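Local structure of protease Do-like 2, chloroplastic (Arabidopsis thaliana, 4FLN) at residues His144-Gln149 with Gly169-Ile174; Asp83-Thr88 with Ile123-Val128. The protein is a chloroplast serine protease that makes the primary cut in the photodamaged D1 protein of plant photosystem II. One frame throughout, in Å; residues are numbered along the deposited sequence.

In the fold
Interactions 1 and 2 belong to the two antiparallel barrels of the serine protease region, and they share no strand; their nearest atoms are about 12 Å apart. Both are mostly buried. Interaction 2 joins strands 85-88 and 123-129 of the first barrel through regular backbone pairing, with apolar side chains on both faces and no other protein chain of the assembly touching it. Interaction 1, in the second barrel, lays the loop 144-149 over strand 165-178 with a single backbone hydrogen bond and aliphatic packing of Pro146, Leu148, Val171 and Ile174. It lies at a subunit interface, so several of its residues also meet a second copy of the protein; Arg147 is exposed, while buried Arg173 binds that copy.

Interaction 1 (His144-Gln149 with Gly169-Ile174)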
loop_
_atom_site.group_PDB
_atom_site.type_symbol
_atom_site.label_atom_id
_atom_site.label_comp_id
_atom_site.label_asym_id
_atom_site.label_seq_id
_atom_site.Cartn_x
_atom_site.Cartn_y
_atom_site.Cartn_z
ATOM N N HIS B 144 -0.931 47.554 -5.672
ATOM C CA HIS B 144 -0.631 47.529 -4.248
ATOM C C HIS B 144 -1.182 46.233 -3.643
ATOM O O HIS B 144 -1.849 45.458 -4.325
ATOM C CB HIS B 144 -1.215 48.772 -3.547
ATOM N N LEU B 145 -0.921 46.009 -2.362
ATOM C CA LEU B 145 -1.328 44.775 -1.704
ATOM C C LEU B 145 -2.846 44.717 -1.468
ATOM O O LEU B 145 -3.429 45.630 -0.880
ATOM C CB LEU B 145 -0.561 44.621 -0.389
ATOM C CG LEU B 145 -0.721 43.337 0.419
ATOM C CD1 LEU B 145 0.364 42.343 0.059
ATOM C CD2 LEU B 145 -0.677 43.663 1.897
ATOM N N PRO B 146 -3.487 43.627 -1.919
ATOM C CA PRO B 146 -4.937 43.397 -1.870
ATOM C C PRO B 146 -5.488 43.258 -0.457
ATOM O O PRO B 146 -4.725 43.152 0.501
ATOM C CB PRO B 146 -5.104 42.069 -2.614
ATOM C CG PRO B 146 -3.801 41.396 -2.466
ATOM C CD PRO B 146 -2.779 42.481 -2.515
ATOM N N ARG B 147 -6.813 43.286 -0.341
ATOM C CA ARG B 147 -7.473 43.000 0.921
ATOM C C ARG B 147 -8.167 41.651 0.810
ATOM O O ARG B 147 -8.479 41.190 -0.288
ATOM C CB ARG B 147 -8.459 44.111 1.297
ATOM C CG ARG B 147 -7.777 45.464 1.466
ATOM C CD ARG B 147 -8.632 46.517 2.172
ATOM N NE ARG B 147 -7.780 47.569 2.735
ATOM C CZ ARG B 147 -7.331 47.587 3.991
ATOM N NH1 ARG B 147 -7.670 46.619 4.837
ATOM N NH2 ARG B 147 -6.548 48.576 4.407
ATOM N N LEU B 148 -8.357 40.990 1.945
ATOM C CA LEU B 148 -9.070 39.726 1.959
ATOM C C LEU B 148 -10.394 39.844 1.219
ATOM O O LEU B 148 -11.153 40.792 1.422
ATOM C CB LEU B 148 -9.332 39.269 3.391
ATOM C CG LEU B 148 -8.130 38.838 4.232
ATOM C CD1 LEU B 148 -8.609 38.289 5.566
ATOM C CD2 LEU B 148 -7.273 37.802 3.502
ATOM N N GLN B 149 -10.651 38.864 0.359
ATOM C CA GLN B 149 -11.880 38.779 -0.429
ATOM C C GLN B 149 -11.804 39.544 -1.738
ATOM O O GLN B 149 -12.696 39.450 -2.567
ATOM C CB GLN B 149 -13.089 39.221 0.388
ATOM C CG GLN B 149 -14.411 38.924 -0.285
ATOM C CD GLN B 149 -15.559 38.893 0.695
ATOM O OE1 GLN B 149 -15.391 39.211 1.875
ATOM N NE2 GLN B 149 -16.730 38.501 0.217
ATOM N N GLY B 169 -10.795 33.654 -8.221
ATOM C CA GLY B 169 -11.055 33.296 -6.838
ATOM C C GLY B 169 -10.974 34.573 -6.033
ATOM O O GLY B 169 -11.090 35.660 -6.599
ATOM N N VAL B 170 -10.797 34.468 -4.722
ATOM C CA VAL B 170 -10.516 35.675 -3.948
ATOM C C VAL B 170 -9.182 35.568 -3.212
ATOM O O VAL B 170 -8.576 34.496 -3.146
ATOM C CB VAL B 170 -11.639 35.962 -2.920
ATOM C CG1 VAL B 170 -12.945 36.152 -3.628
ATOM C CG2 VAL B 170 -11.747 34.825 -1.890
ATOM N N VAL B 171 -8.754 36.662 -2.600
ATOM C CA VAL B 171 -7.603 36.562 -1.738
ATOM C C VAL B 171 -8.203 35.972 -0.493
ATOM O O VAL B 171 -9.041 36.602 0.131
ATOM C CB VAL B 171 -7.040 37.946 -1.389
ATOM C CG1 VAL B 171 -6.147 37.851 -0.167
ATOM C CG2 VAL B 171 -6.283 38.538 -2.574
ATOM N N SER B 172 -7.807 34.752 -0.154
ATOM C CA SER B 172 -8.314 34.106 1.051
ATOM C C SER B 172 -7.537 34.473 2.302
ATOM O O SER B 172 -8.121 34.633 3.374
ATOM C CB SER B 172 -8.420 32.579 0.890
ATOM O OG SER B 172 -7.365 32.050 0.118
ATOM N N ARG B 173 -6.214 34.569 2.164
ATOM C CA ARG B 173 -5.333 34.737 3.316
ATOM C C ARG B 173 -4.112 35.597 3.016
ATOM O O ARG B 173 -3.448 35.414 1.990
ATOM C CB ARG B 173 -4.868 33.364 3.804
ATOM C CG ARG B 173 -4.571 33.297 5.285
ATOM C CD ARG B 173 -4.350 31.876 5.735
ATOM N NE ARG B 173 -4.348 31.791 7.188
ATOM C CZ ARG B 173 -3.762 30.821 7.882
ATOM N NH1 ARG B 173 -3.116 29.842 7.256
ATOM N NH2 ARG B 173 -3.818 30.836 9.207
ATOM N N ILE B 174 -3.809 36.523 3.921
ATOM C CA ILE B 174 -2.538 37.242 3.887
ATOM C C ILE B 174 -1.728 36.879 5.122
ATOM O O ILE B 174 -2.034 37.310 6.231
ATOM C CB ILE B 174 -2.742 38.761 3.843
ATOM C CG1 ILE B 174 -3.306 39.178 2.493
ATOM C CG2 ILE B 174 -1.431 39.477 4.061
ATOM C CD1 ILE B 174 -4.174 40.391 2.581
#
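Arg173 NH2 is the best-held polar atom here: it gives two hydrogen bonds, to Gly160 O and Thr163 O of the second subunit, with a long, weak ion pair to Glu175 of its own chain besides. Between the two segments themselves there is one hydrogen bond: Gln149 N gives its hydrogen to Val171 O at 2.8 Å, nearly straight (167°) and in the plane of the carbonyl. The rest is aliphatic. Val171 sits in the middle, with its two methyls divided between neighbours. CG1, anti to the backbone N (chi1 162°), comes up against Leu148 CD2 at 3.8 Å, while CG2 meets Pro146 CB at 3.7 Å, the two side chains crossing at about a right angle. An alanine here would probably lose both of these contacts and loosen the loop's seat on the strand. Leu148 CG lies beside its own backbone N, and CD2 reaches the strand at Ser172 O (3.3 Å), 4.1 Å from Ile174 CD1. That same Ile174 methyl also lies 3.5 Å from Pro146 O, a carbonyl that takes a hydrogen bond from Arg317. Farther back, Val170 CG1 rests 3.5 Å from Gln149 O. Ser172 and Arg173 both face Gln190 of the adjoining strand 185-191, a classic beta bulge. The contact seats the loop leading into strand 151-156 on that strand's hairpin partner, strand 165-178, in the second antiparallel barrel of the trypsin-like fold.

Interaction 2 (Asp83-Thr88 with Ile123-Val128); sequences DGKLLT and IALLSV
Strands 85-88 and 123-128 pair antiparallel inside the first barrel of the trypsin-like protease fold. Leu86 and Leu126 form a hydrogen-bonded pair, with Leu86 N to Leu126 O at 2.7 Å and the return bond from Leu126 N to Leu86 O. Thr88 and Ala124 form another, and Leu87 opposite Leu125 is the non-hydrogen-bonded pair between them. One face of the sheet carries Lys85, Leu87 and Leu125. Leu87 has its CG anti to the backbone N (chi1 -157°), which sends CD1 obliquely across to Leu125 CD1 and to Ile123 CG2, the latter 3.6 Å away. Helix 233-246 packs over this group: Val236 touches Leu87 and Ile123, and Leu240 touches Leu125. Lys85 joins in with its aliphatic stem; CD lies 3.7 Å from Leu125 CD2, and the bend at chi3 (-66°) beyond it turns the amine off the partner strand. On the other face Leu86 and Leu126 both hold CG beside their own backbone N, so the pair meets at the roots, CB to CB at 4.1 Å. From there Leu86 CD1 slants across to Val128 CG2, at 4.2 Å, while Phe133 and Trp134 also lie against Leu86. Thr88, whose side chain is about 7 Å from that of Ser200, a charge-relay residue by similarity, divides its two branches. OG1 stands anti to the backbone N (chi1 -166°) and is hydrogen-bonded with Ser77 O of strand 72-82. CG2 takes the crowded position between the backbone N and the carbonyl carbon, and this places the methyl 3.8 Å from Ala124 CB.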
loop_
_atom_site.group_PDB
_atom_site.type_symbol
_atom_site.label_atom_id
_atom_site.label_comp_id
_atom_site.label_asym_id
_atom_site.label_seq_id
_atom_site.Cartn_x
_atom_site.Cartn_y
_atom_site.Cartn_z
ATOM N N ASP B 83 10.320 47.914 -18.933
ATOM C CA ASP B 83 11.677 47.951 -19.464
ATOM C C ASP B 83 11.824 46.827 -20.471
ATOM O O ASP B 83 10.903 46.547 -21.245
ATOM C CB ASP B 83 12.717 47.784 -18.356
ATOM C CG ASP B 83 12.959 49.062 -17.586
ATOM O OD1 ASP B 83 11.985 49.812 -17.346
ATOM O OD2 ASP B 83 14.129 49.320 -17.226
ATOM N N GLY B 84 12.974 46.168 -20.449
ATOM C CA GLY B 84 13.173 44.995 -21.276
ATOM C C GLY B 84 13.082 43.696 -20.497
ATOM O O GLY B 84 13.647 42.687 -20.913
ATOM N N LYS B 85 12.392 43.713 -19.360
ATOM C CA LYS B 85 12.493 42.609 -18.409
ATOM C C LYS B 85 11.266 41.686 -18.339
ATOM O O LYS B 85 10.132 42.114 -18.541
ATOM C CB LYS B 85 12.862 43.152 -17.023
ATOM C CG LYS B 85 14.167 43.963 -17.011
ATOM C CD LYS B 85 14.428 44.632 -15.660
ATOM C CE LYS B 85 13.385 45.712 -15.339
ATOM N NZ LYS B 85 13.448 46.208 -13.924
ATOM N N LEU B 86 11.522 40.407 -18.077
ATOM C CA LEU B 86 10.470 39.429 -17.815
ATOM C C LEU B 86 10.576 38.893 -16.389
ATOM O O LEU B 86 11.663 38.586 -15.906
ATOM C CB LEU B 86 10.555 38.260 -18.798
ATOM C CG LEU B 86 10.281 38.611 -20.255
ATOM C CD1 LEU B 86 10.383 37.376 -21.136
ATOM C CD2 LEU B 86 8.905 39.260 -20.370
ATOM N N LEU B 87 9.441 38.773 -15.722
ATOM C CA LEU B 87 9.414 38.279 -14.352
ATOM C C LEU B 87 9.035 36.808 -14.345
ATOM O O LEU B 87 8.186 36.382 -15.118
ATOM C CB LEU B 87 8.392 39.083 -13.548
ATOM C CG LEU B 87 8.529 39.139 -12.031
ATOM C CD1 LEU B 87 9.986 39.152 -11.632
ATOM C CD2 LEU B 87 7.835 40.388 -11.522
ATOM N N THR B 88 9.657 36.029 -13.473
ATOM C CA THR B 88 9.265 34.631 -13.317
ATOM C C THR B 88 9.666 34.055 -11.966
ATOM O O THR B 88 10.211 34.751 -11.125
ATOM C CB THR B 88 9.828 33.746 -14.447
ATOM O OG1 THR B 88 9.157 32.481 -14.434
ATOM C CG2 THR B 88 11.324 33.522 -14.273
ATOM N N ILE B 123 12.098 34.269 -7.139
ATOM C CA ILE B 123 11.850 35.204 -8.221
ATOM C C ILE B 123 13.051 35.222 -9.159
ATOM O O ILE B 123 14.194 35.053 -8.731
ATOM C CB ILE B 123 11.576 36.633 -7.673
ATOM C CG1 ILE B 123 10.271 36.662 -6.881
ATOM C CG2 ILE B 123 11.526 37.660 -8.801
ATOM C CD1 ILE B 123 10.001 37.992 -6.229
ATOM N N ALA B 124 12.792 35.404 -10.446
ATOM C CA ALA B 124 13.877 35.574 -11.393
ATOM C C ALA B 124 13.473 36.578 -12.449
ATOM O O ALA B 124 12.306 36.659 -12.833
ATOM C CB ALA B 124 14.274 34.253 -12.020
ATOM N N LEU B 125 14.446 37.366 -12.888
ATOM C CA LEU B 125 14.227 38.324 -13.946
ATOM C C LEU B 125 14.890 37.766 -15.187
ATOM O O LEU B 125 15.914 37.092 -15.092
ATOM C CB LEU B 125 14.837 39.664 -13.566
ATOM C CG LEU B 125 13.931 40.880 -13.740
ATOM C CD1 LEU B 125 12.546 40.580 -13.207
ATOM C CD2 LEU B 125 14.532 42.087 -13.036
ATOM N N LEU B 126 14.296 38.010 -16.348
ATOM C CA LEU B 126 14.904 37.584 -17.600
ATOM C C LEU B 126 14.953 38.744 -18.587
ATOM O O LEU B 126 14.072 39.618 -18.590
ATOM C CB LEU B 126 14.129 36.421 -18.222
ATOM C CG LEU B 126 13.804 35.159 -17.429
ATOM C CD1 LEU B 126 12.878 34.287 -18.254
ATOM C CD2 LEU B 126 15.053 34.393 -17.061
ATOM N N SER B 127 15.984 38.743 -19.426
ATOM C CA SER B 127 16.085 39.705 -20.523
ATOM C C SER B 127 15.887 38.940 -21.820
ATOM O O SER B 127 16.141 37.734 -21.876
ATOM C CB SER B 127 17.444 40.416 -20.524
ATOM O OG SER B 127 18.503 39.513 -20.796
ATOM N N VAL B 128 15.401 39.624 -22.850
ATOM C CA VAL B 128 15.186 38.963 -24.133
ATOM C C VAL B 128 15.733 39.722 -25.339
ATOM O O VAL B 128 15.702 40.951 -25.388
ATOM C CB VAL B 128 13.706 38.603 -24.358
ATOM C CG1 VAL B 128 13.311 38.835 -25.812
ATOM C CG2 VAL B 128 13.464 37.161 -23.959
#